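Local coordinates for protein MmeI (PDB 5HR4) that is a restriction-modification enzyme that binds DNA and probably methylates the amino group of a target adenine using S-adenosylmethionine, at residues A[193-198]-A[426-431]; A[237-242]-A[254-259]; A[792-797]-A[818-823]. One frame throughout, in Å; residues are numbered along the deposited sequence.

Interaction 1 (A[193-198]-A[426-431])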
loop_
_atom_site.group_PDB
_atom_site.type_symbol
_atom_site.label_atom_id
_atom_site.label_comp_id
_atom_site.label_asym_id
_atom_site.label_seq_id
_atom_site.Cartn_x
_atom_site.Cartn_y
_atom_site.Cartn_z
ATOM N N LEU A 193 0.709 -20.309 -23.352
ATOM C CA LEU A 193 -0.709 -20.631 -23.513
ATOM C C LEU A 193 -1.569 -19.378 -23.519
ATOM O O LEU A 193 -2.548 -19.279 -24.271
ATOM C CB LEU A 193 -1.171 -21.553 -22.395
ATOM C CG LEU A 193 -0.432 -22.877 -22.409
ATOM C CD1 LEU A 193 -0.679 -23.554 -21.074
ATOM C CD2 LEU A 193 -0.948 -23.713 -23.545
ATOM N N LEU A 194 -1.237 -18.419 -22.661
ATOM C CA LEU A 194 -2.018 -17.198 -22.603
ATOM C C LEU A 194 -2.007 -16.496 -23.949
ATOM O O LEU A 194 -3.047 -16.030 -24.432
ATOM C CB LEU A 194 -1.458 -16.291 -21.520
ATOM C CG LEU A 194 -2.220 -14.997 -21.329
ATOM C CD1 LEU A 194 -3.657 -15.303 -20.937
ATOM C CD2 LEU A 194 -1.504 -14.184 -20.269
ATOM N N PHE A 195 -0.837 -16.426 -24.574
ATOM C CA PHE A 195 -0.757 -15.813 -25.893
ATOM C C PHE A 195 -1.594 -16.591 -26.893
ATOM O O PHE A 195 -2.282 -16.003 -27.729
ATOM C CB PHE A 195 0.696 -15.727 -26.344
ATOM C CG PHE A 195 0.861 -15.271 -27.760
ATOM C CD1 PHE A 195 0.766 -16.169 -28.807
ATOM C CD2 PHE A 195 1.130 -13.947 -28.041
ATOM C CE1 PHE A 195 0.912 -15.761 -30.098
ATOM C CE2 PHE A 195 1.286 -13.525 -29.341
ATOM C CZ PHE A 195 1.178 -14.434 -30.376
ATOM N N CYS A 196 -1.561 -17.913 -26.824
ATOM C CA CYS A 196 -2.381 -18.678 -27.753
ATOM C C CYS A 196 -3.867 -18.408 -27.527
ATOM O O CYS A 196 -4.631 -18.298 -28.494
ATOM C CB CYS A 196 -2.055 -20.167 -27.645
ATOM S SG CYS A 196 -0.429 -20.574 -28.324
ATOM N N LEU A 197 -4.300 -18.287 -26.264
ATOM C CA LEU A 197 -5.719 -18.043 -26.024
ATOM C C LEU A 197 -6.137 -16.698 -26.595
ATOM O O LEU A 197 -7.187 -16.584 -27.232
ATOM C CB LEU A 197 -6.035 -18.127 -24.532
ATOM C CG LEU A 197 -5.868 -19.530 -23.958
ATOM C CD1 LEU A 197 -5.863 -19.471 -22.463
ATOM C CD2 LEU A 197 -6.976 -20.435 -24.450
ATOM N N PHE A 198 -5.299 -15.679 -26.423
ATOM C CA PHE A 198 -5.580 -14.379 -27.018
ATOM C C PHE A 198 -5.533 -14.441 -28.545
ATOM O O PHE A 198 -6.329 -13.778 -29.228
ATOM C CB PHE A 198 -4.581 -13.354 -26.481
ATOM C CG PHE A 198 -4.657 -12.018 -27.157
ATOM C CD1 PHE A 198 -5.611 -11.084 -26.768
ATOM C CD2 PHE A 198 -3.775 -11.689 -28.185
ATOM C CE1 PHE A 198 -5.679 -9.825 -27.377
ATOM C CE2 PHE A 198 -3.831 -10.448 -28.799
ATOM C CZ PHE A 198 -4.793 -9.507 -28.396
ATOM N N LEU A 426 2.539 -6.706 -22.493
ATOM C CA LEU A 426 2.872 -5.626 -23.409
ATOM C C LEU A 426 2.625 -6.025 -24.857
ATOM O O LEU A 426 2.217 -5.193 -25.665
ATOM C CB LEU A 426 4.319 -5.185 -23.197
ATOM C CG LEU A 426 4.420 -4.144 -22.085
ATOM C CD1 LEU A 426 5.808 -4.042 -21.549
ATOM C CD2 LEU A 426 3.998 -2.794 -22.639
ATOM N N TRP A 427 2.851 -7.283 -25.220
ATOM C CA TRP A 427 2.615 -7.650 -26.617
ATOM C C TRP A 427 1.126 -7.742 -26.939
ATOM O O TRP A 427 0.699 -7.331 -28.025
ATOM C CB TRP A 427 3.292 -8.966 -26.951
ATOM C CG TRP A 427 4.757 -8.863 -27.223
ATOM C CD1 TRP A 427 5.390 -8.012 -28.094
ATOM C CD2 TRP A 427 5.776 -9.685 -26.650
ATOM N NE1 TRP A 427 6.747 -8.247 -28.075
ATOM C CE2 TRP A 427 7.005 -9.275 -27.199
ATOM C CE3 TRP A 427 5.766 -10.735 -25.712
ATOM C CZ2 TRP A 427 8.204 -9.875 -26.846
ATOM C CZ3 TRP A 427 6.946 -11.320 -25.365
ATOM C CH2 TRP A 427 8.154 -10.889 -25.923
ATOM N N LEU A 428 0.323 -8.297 -26.025
ATOM C CA LEU A 428 -1.122 -8.337 -26.243
ATOM C C LEU A 428 -1.699 -6.926 -26.343
ATOM O O LEU A 428 -2.537 -6.648 -27.213
ATOM C CB LEU A 428 -1.815 -9.113 -25.119
ATOM C CG LEU A 428 -1.279 -10.493 -24.710
ATOM C CD1 LEU A 428 -2.151 -11.123 -23.608
ATOM C CD2 LEU A 428 -1.115 -11.430 -25.914
ATOM N N THR A 429 -1.252 -6.018 -25.476
ATOM C CA THR A 429 -1.704 -4.640 -25.602
ATOM C C THR A 429 -1.265 -4.052 -26.936
ATOM O O THR A 429 -2.053 -3.382 -27.618
ATOM C CB THR A 429 -1.201 -3.785 -24.438
ATOM O OG1 THR A 429 -1.312 -4.523 -23.210
ATOM C CG2 THR A 429 -2.059 -2.551 -24.327
ATOM N N ASP A 430 -0.022 -4.314 -27.337
ATOM C CA ASP A 430 0.429 -3.929 -28.671
ATOM C C ASP A 430 -0.560 -4.388 -29.725
ATOM O O ASP A 430 -1.083 -3.577 -30.497
ATOM C CB ASP A 430 1.811 -4.518 -28.956
ATOM C CG ASP A 430 2.309 -4.183 -30.355
ATOM O OD1 ASP A 430 2.699 -3.014 -30.570
ATOM O OD2 ASP A 430 2.329 -5.083 -31.233
ATOM N N HIS A 431 -0.861 -5.691 -29.755
ATOM C CA HIS A 431 -1.784 -6.172 -30.779
ATOM C C HIS A 431 -3.170 -5.566 -30.627
ATOM O O HIS A 431 -3.818 -5.246 -31.629
ATOM C CB HIS A 431 -1.915 -7.672 -30.747
ATOM C CG HIS A 431 -2.665 -8.209 -31.915
ATOM N ND1 HIS A 431 -2.238 -8.014 -33.214
ATOM C CD2 HIS A 431 -3.801 -8.939 -31.994
ATOM C CE1 HIS A 431 -3.078 -8.605 -34.043
ATOM N NE2 HIS A 431 -4.039 -9.167 -33.330
#
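L428 is the central side chain between helix 183-200 and helix 416-440, whose segments 193-198 and 426-431 run nearly parallel, 13° apart, with axes 11.1 Å from each other at closest approach. L428 CB lies squarely over one face of the F198 ring, 4.3 Å from its centroid in a CH-pi contact. CG is anti to the carbonyl carbon (chi1 -49°), which sends the fork on toward the facing helix. There the two methyls part: L428 CD2 meets F198 CD2 at 3.5 Å and F195 CD2 at 4.0 Å, while L428 CD1 turns to the other flank and approaches L194 CG at 4.5 Å. Helix 416-440 is the crossover helix between parallel strands 409-413 and 455-458 of the Rossmann-like methyltransferase sheet, so through L428 the helicase spacer region packs directly on that fold. F198 itself, with CG anti to its backbone N, slides past L428 in the opposite direction and reaches H431. The two rings meet rim to rim at 86°, neither covering the other's face, and F198 CE2 comes 3.5 Å from H431 CD2. No hydrogen bond crosses this buried interface. The charged D430 is engaged elsewhere, in a salt bridge to R447, and just beyond F198 in the same region of chain D201 binds the calcium ion.

Interaction 2 (A[237-242]-A[254-259])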
loop_
_atom_site.group_PDB
_atom_site.type_symbol
_atom_site.label_atom_id
_atom_site.label_comp_id
_atom_site.label_asym_id
_atom_site.label_seq_id
_atom_site.Cartn_x
_atom_site.Cartn_y
_atom_site.Cartn_z
ATOM N N ASN A 237 7.742 -20.947 -33.617
ATOM C CA ASN A 237 9.081 -20.362 -33.666
ATOM C C ASN A 237 9.779 -20.608 -34.993
ATOM O O ASN A 237 10.902 -20.124 -35.181
ATOM C CB ASN A 237 9.965 -20.909 -32.539
ATOM C CG ASN A 237 11.142 -19.967 -32.183
ATOM O OD1 ASN A 237 11.005 -18.724 -32.178
ATOM N ND2 ASN A 237 12.301 -20.562 -31.873
ATOM N N THR A 238 9.145 -21.340 -35.912
ATOM C CA THR A 238 9.765 -21.756 -37.161
ATOM C C THR A 238 9.187 -20.942 -38.303
ATOM O O THR A 238 7.997 -21.092 -38.610
ATOM C CB THR A 238 9.537 -23.245 -37.426
ATOM O OG1 THR A 238 10.174 -24.027 -36.405
ATOM C CG2 THR A 238 10.101 -23.623 -38.788
ATOM N N PRO A 239 9.972 -20.100 -38.970
ATOM C CA PRO A 239 9.470 -19.423 -40.171
ATOM C C PRO A 239 8.971 -20.428 -41.197
ATOM O O PRO A 239 9.373 -21.592 -41.209
ATOM C CB PRO A 239 10.684 -18.645 -40.686
ATOM C CG PRO A 239 11.853 -19.242 -39.991
ATOM C CD PRO A 239 11.382 -19.789 -38.695
ATOM N N GLU A 240 8.063 -19.968 -42.052
ATOM C CA GLU A 240 7.403 -20.881 -42.981
ATOM C C GLU A 240 8.388 -21.508 -43.956
ATOM O O GLU A 240 8.148 -22.617 -44.446
ATOM C CB GLU A 240 6.286 -20.141 -43.718
ATOM C CG GLU A 240 5.373 -19.410 -42.728
ATOM C CD GLU A 240 3.936 -19.322 -43.189
ATOM O OE1 GLU A 240 3.715 -18.995 -44.382
ATOM O OE2 GLU A 240 3.031 -19.576 -42.352
ATOM N N GLN A 241 9.514 -20.836 -44.221
ATOM C CA GLN A 241 10.505 -21.377 -45.143
ATOM C C GLN A 241 11.256 -22.576 -44.565
ATOM O O GLN A 241 11.850 -23.343 -45.330
ATOM C CB GLN A 241 11.500 -20.281 -45.548
ATOM N N LYS A 242 11.250 -22.758 -43.244
ATOM C CA LYS A 242 12.013 -23.827 -42.608
ATOM C C LYS A 242 11.126 -24.930 -42.036
ATOM O O LYS A 242 11.623 -25.802 -41.319
ATOM C CB LYS A 242 12.927 -23.247 -41.516
ATOM C CG LYS A 242 13.943 -22.238 -42.054
ATOM C CD LYS A 242 14.658 -21.457 -40.960
ATOM C CE LYS A 242 15.842 -20.666 -41.547
ATOM N NZ LYS A 242 16.508 -19.780 -40.537
ATOM N N PHE A 254 -0.668 -22.422 -38.447
ATOM C CA PHE A 254 -0.314 -21.457 -37.410
ATOM C C PHE A 254 0.826 -20.568 -37.877
ATOM O O PHE A 254 1.801 -21.058 -38.446
ATOM C CB PHE A 254 0.108 -22.161 -36.123
ATOM C CG PHE A 254 -1.022 -22.770 -35.373
ATOM C CD1 PHE A 254 -1.666 -22.059 -34.376
ATOM C CD2 PHE A 254 -1.452 -24.043 -35.668
ATOM C CE1 PHE A 254 -2.726 -22.616 -33.683
ATOM C CE2 PHE A 254 -2.507 -24.606 -34.980
ATOM C CZ PHE A 254 -3.150 -23.888 -33.989
ATOM N N PRO A 255 0.750 -19.271 -37.623
ATOM C CA PRO A 255 1.776 -18.363 -38.148
ATOM C C PRO A 255 3.077 -18.520 -37.389
ATOM O O PRO A 255 3.116 -19.055 -36.282
ATOM C CB PRO A 255 1.170 -16.977 -37.903
ATOM C CG PRO A 255 0.344 -17.184 -36.614
ATOM C CD PRO A 255 -0.202 -18.588 -36.716
ATOM N N TYR A 256 4.137 -17.998 -37.988
ATOM C CA TYR A 256 5.403 -17.801 -37.289
ATOM C C TYR A 256 5.306 -16.593 -36.350
ATOM O O TYR A 256 4.872 -15.505 -36.762
ATOM C CB TYR A 256 6.518 -17.633 -38.331
ATOM C CG TYR A 256 7.853 -17.109 -37.839
ATOM C CD1 TYR A 256 8.646 -17.848 -36.958
ATOM C CD2 TYR A 256 8.347 -15.883 -38.292
ATOM C CE1 TYR A 256 9.883 -17.359 -36.519
ATOM C CE2 TYR A 256 9.577 -15.389 -37.860
ATOM C CZ TYR A 256 10.348 -16.126 -36.978
ATOM O OH TYR A 256 11.576 -15.615 -36.551
ATOM N N ILE A 257 5.689 -16.780 -35.079
ATOM C CA ILE A 257 5.546 -15.740 -34.059
ATOM C C ILE A 257 6.909 -15.253 -33.538
ATOM O O ILE A 257 7.154 -14.045 -33.450
ATOM C CB ILE A 257 4.648 -16.228 -32.900
ATOM C CG1 ILE A 257 3.297 -16.685 -33.441
ATOM C CG2 ILE A 257 4.432 -15.125 -31.888
ATOM C CD1 ILE A 257 2.379 -15.509 -33.745
ATOM N N ASN A 258 7.772 -16.177 -33.120
ATOM C CA ASN A 258 9.186 -15.935 -32.753
ATOM C C ASN A 258 9.247 -15.042 -31.524
ATOM O O ASN A 258 8.481 -15.238 -30.568
ATOM C CB ASN A 258 9.943 -15.374 -33.890
ATOM C CG ASN A 258 11.444 -15.306 -33.626
ATOM O OD1 ASN A 258 12.153 -14.587 -34.343
ATOM N ND2 ASN A 258 11.945 -16.064 -32.607
ATOM N N GLY A 259 10.161 -14.069 -31.502
ATOM C CA GLY A 259 10.275 -13.250 -30.311
ATOM C C GLY A 259 10.843 -14.026 -29.137
ATOM O O GLY A 259 10.760 -15.255 -29.128
#
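Segments 237-242 and 254-259 are irregular and run in directions 123° apart, their backbones approaching closely where the CA atoms of N237 and N258 lie 4.5 Å apart. Y256 contributes the largest share of the buried surface. Its CG is anti to the backbone N, and the ring lies beside P239, both side chains pointing the same way. P239 covers one face of this ring: its CB is almost straight above the ring centre in a CH-pi contact, 4.2 Å from the Y256 centroid, while CA rests over the same ring nearer the rim and CD packs on CE1 of Y256 at 3.6 Å. At the ring edge, near its plane, the backbone O of N237 lies 3.2 Å from Y256 CE1. The polar end of the contact runs through the N258 carboxamide, which is used on both of its polar atoms. N258 ND2 gives a weak, bent hydrogen bond to N237 OD1 (2.9 Å), the two amide planes being turned 51° from each other, and N258 OD1 receives a weak bond from Y256 OH within the same segment. The tyrosine is thus packed by proline on its face and only weakly bonded to N258 at its hydroxyl. At the other end E240 approaches the carbonyl of F254, which accepts a hydrogen bond from R243; the guanidinium also bonds to T238 O. The contact closes the excursion around helix 249-252 in the helicase spacer region. T238 OG1 bonds to Y234 O at the end of helix 225-235, I257 and N258 share backbone bonds with L236, N237 packs on F262 of helix 259-262, and I257 also shares a backbone hydrogen bond with L450 of the loop between helix 416-440 and strand 455-458.

Interaction 3 (A[792-797]-A[818-823])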
loop_
_atom_site.group_PDB
_atom_site.type_symbol
_atom_site.label_atom_id
_atom_site.label_comp_id
_atom_site.label_asym_id
_atom_site.label_seq_id
_atom_site.Cartn_x
_atom_site.Cartn_y
_atom_site.Cartn_z
ATOM N N THR A 792 -8.750 21.402 21.306
ATOM C CA THR A 792 -8.610 21.351 19.857
ATOM C C THR A 792 -7.148 21.449 19.440
ATOM O O THR A 792 -6.712 20.774 18.500
ATOM C CB THR A 792 -9.417 22.490 19.226
ATOM O OG1 THR A 792 -10.810 22.198 19.325
ATOM C CG2 THR A 792 -9.064 22.679 17.759
ATOM N N MET A 793 -6.375 22.282 20.144
ATOM C CA MET A 793 -4.976 22.504 19.797
ATOM C C MET A 793 -4.162 21.224 19.904
ATOM O O MET A 793 -3.347 20.909 19.022
ATOM C CB MET A 793 -4.388 23.580 20.702
ATOM C CG MET A 793 -4.692 24.980 20.246
ATOM S SD MET A 793 -3.961 25.310 18.632
ATOM C CE MET A 793 -3.107 26.846 19.007
ATOM N N HIS A 794 -4.345 20.484 21.000
ATOM C CA HIS A 794 -3.609 19.243 21.165
ATOM C C HIS A 794 -4.045 18.222 20.130
ATOM O O HIS A 794 -3.202 17.595 19.478
ATOM C CB HIS A 794 -3.797 18.700 22.578
ATOM C CG HIS A 794 -3.119 17.388 22.802
ATOM N ND1 HIS A 794 -1.750 17.238 22.710
ATOM C CD2 HIS A 794 -3.618 16.159 23.075
ATOM C CE1 HIS A 794 -1.433 15.974 22.927
ATOM N NE2 HIS A 794 -2.546 15.298 23.151
ATOM N N ASN A 795 -5.366 18.060 19.949
ATOM C CA ASN A 795 -5.884 17.107 18.968
ATOM C C ASN A 795 -5.472 17.489 17.550
ATOM O O ASN A 795 -5.261 16.616 16.693
ATOM C CB ASN A 795 -7.403 17.015 19.054
ATOM C CG ASN A 795 -7.875 16.190 20.231
ATOM O OD1 ASN A 795 -7.859 14.964 20.176
ATOM N ND2 ASN A 795 -8.319 16.851 21.295
ATOM N N CYS A 796 -5.348 18.779 17.275
ATOM C CA CYS A 796 -4.810 19.166 15.981
ATOM C C CYS A 796 -3.351 18.727 15.856
ATOM O O CYS A 796 -2.913 18.272 14.788
ATOM C CB CYS A 796 -4.965 20.672 15.790
ATOM S SG CYS A 796 -4.060 21.268 14.408
ATOM N N TRP A 797 -2.592 18.843 16.947
ATOM C CA TRP A 797 -1.216 18.364 16.945
ATOM C C TRP A 797 -1.168 16.855 16.723
ATOM O O TRP A 797 -0.529 16.378 15.779
ATOM C CB TRP A 797 -0.526 18.749 18.251
ATOM C CG TRP A 797 0.924 18.444 18.246
ATOM C CD1 TRP A 797 1.560 17.436 18.920
ATOM C CD2 TRP A 797 1.935 19.144 17.521
ATOM N NE1 TRP A 797 2.904 17.479 18.670
ATOM C CE2 TRP A 797 3.162 18.514 17.807
ATOM C CE3 TRP A 797 1.924 20.245 16.668
ATOM C CZ2 TRP A 797 4.367 18.945 17.259
ATOM C CZ3 TRP A 797 3.115 20.672 16.127
ATOM C CH2 TRP A 797 4.326 20.024 16.428
ATOM N N ASN A 818 5.262 14.457 23.566
ATOM C CA ASN A 818 6.611 14.922 23.880
ATOM C C ASN A 818 7.083 16.034 22.956
ATOM O O ASN A 818 8.029 16.753 23.300
ATOM C CB ASN A 818 7.615 13.767 23.820
ATOM C CG ASN A 818 7.478 12.825 24.978
ATOM O OD1 ASN A 818 6.868 13.160 25.993
ATOM N ND2 ASN A 818 8.046 11.639 24.841
ATOM N N THR A 819 6.473 16.181 21.791
ATOM C CA THR A 819 6.835 17.249 20.876
ATOM C C THR A 819 5.807 18.366 20.873
ATOM O O THR A 819 5.892 19.274 20.040
ATOM C CB THR A 819 7.012 16.691 19.467
ATOM O OG1 THR A 819 5.773 16.116 19.033
ATOM C CG2 THR A 819 8.066 15.613 19.479
ATOM N N PHE A 820 4.851 18.317 21.792
ATOM C CA PHE A 820 3.723 19.238 21.838
ATOM C C PHE A 820 4.150 20.584 22.414
ATOM O O PHE A 820 4.482 20.667 23.601
ATOM C CB PHE A 820 2.580 18.640 22.664
ATOM C CG PHE A 820 1.379 19.529 22.756
ATOM C CD1 PHE A 820 0.762 20.002 21.610
ATOM C CD2 PHE A 820 0.864 19.892 23.982
ATOM C CE1 PHE A 820 -0.337 20.824 21.694
ATOM C CE2 PHE A 820 -0.237 20.715 24.069
ATOM C CZ PHE A 820 -0.837 21.181 22.924
ATOM N N PRO A 821 4.142 21.658 21.618
ATOM C CA PRO A 821 4.602 22.952 22.131
ATOM C C PRO A 821 3.502 23.575 22.978
ATOM O O PRO A 821 2.326 23.549 22.602
ATOM C CB PRO A 821 4.865 23.755 20.856
ATOM C CG PRO A 821 3.794 23.260 19.926
ATOM C CD PRO A 821 3.558 21.791 20.273
ATOM N N TRP A 822 3.880 24.103 24.143
ATOM C CA TRP A 822 2.895 24.565 25.123
ATOM C C TRP A 822 3.544 25.600 26.022
ATOM O O TRP A 822 4.516 25.288 26.716
ATOM C CB TRP A 822 2.361 23.390 25.956
ATOM C CG TRP A 822 1.654 23.793 27.253
ATOM C CD1 TRP A 822 2.040 23.486 28.536
ATOM C CD2 TRP A 822 0.448 24.568 27.377
ATOM N NE1 TRP A 822 1.145 24.015 29.440
ATOM C CE2 TRP A 822 0.164 24.685 28.756
ATOM C CE3 TRP A 822 -0.415 25.173 26.458
ATOM C CZ2 TRP A 822 -0.944 25.387 29.231
ATOM C CZ3 TRP A 822 -1.518 25.859 26.936
ATOM C CH2 TRP A 822 -1.771 25.963 28.309
ATOM N N ILE A 823 3.008 26.819 26.022
ATOM C CA ILE A 823 3.512 27.865 26.901
ATOM C C ILE A 823 2.891 27.709 28.283
ATOM O O ILE A 823 1.699 27.416 28.407
ATOM C CB ILE A 823 3.195 29.248 26.323
#
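One hydrogen bond crosses between helix segment 792-797 and the irregular segment 818-823: the indole NE1 of W797 donates to T819 OG1, 3.2 Å away. The N-H...O angle is 147° and the hydroxyl lies in the indole plane. T819 places OG1 in the crowded position between its own backbone N and carbonyl carbon. There the hydroxyl, which accepts from W797, can share its one proton between the backbone carbonyls of L815, the stronger partner, and V816, so this buried group is tied to its own chain as well as to the helix. The aromatic contacts form a cluster of H794, W797 and F820. H794 and F820 make a T-shaped pair, the histidine edge directed at the phenylalanine face with the planes at 78°; H794 ND1 stands 3.7 Å above the plane of the F820 ring, over its centre. W797 meets F820 obliquely, with W797 CG 3.7 Å from F820 CD1. CH-pi packing comes next, all on one face of the indole. CD of P821 sits over the six-membered ring of W797, 4.0 Å from its centroid, and CA of F820 covers the five-membered ring from 4.1 Å, displaced toward the rim. The indole is thereby held along its edge by T819 and across this face by two successive residues. Lastly, the F820 ring rests against the helix backbone, CE1 lying 3.7 Å from CA of H794. The contact belongs to the target recognition domain, with its nearest atom about 6 Å from the bound DNA. L788 of helix 783-790 packs on F820, Y880 of helix 863-880 touches F820 and bonds to P821 O, and helix 888-903 brings L895 and F896 against W797.

In the fold
Interactions 1 and 2 have centres 16 Å apart and touch where F195 CZ packs on I257 CG2 at 3.7 Å. Both draw on the helicase spacer region, but interaction 1 is a buried meeting of two helices, built from leucine and aromatic rings including a histidine and without hydrogen bonds between the segments, whereas interaction 2 joins two loops, is partly buried and mixes proline-tyrosine packing with weak side-chain hydrogen bonds. Interaction 3 lies on the opposite side of the chain's centre, its centre about 57 and 71 Å from those of interactions 1 and 2. Buried like interaction 1, it sets a helix against an irregular loop segment and pairs ring packing with a tryptophan-to-hydroxyl bond, much nearer the DNA.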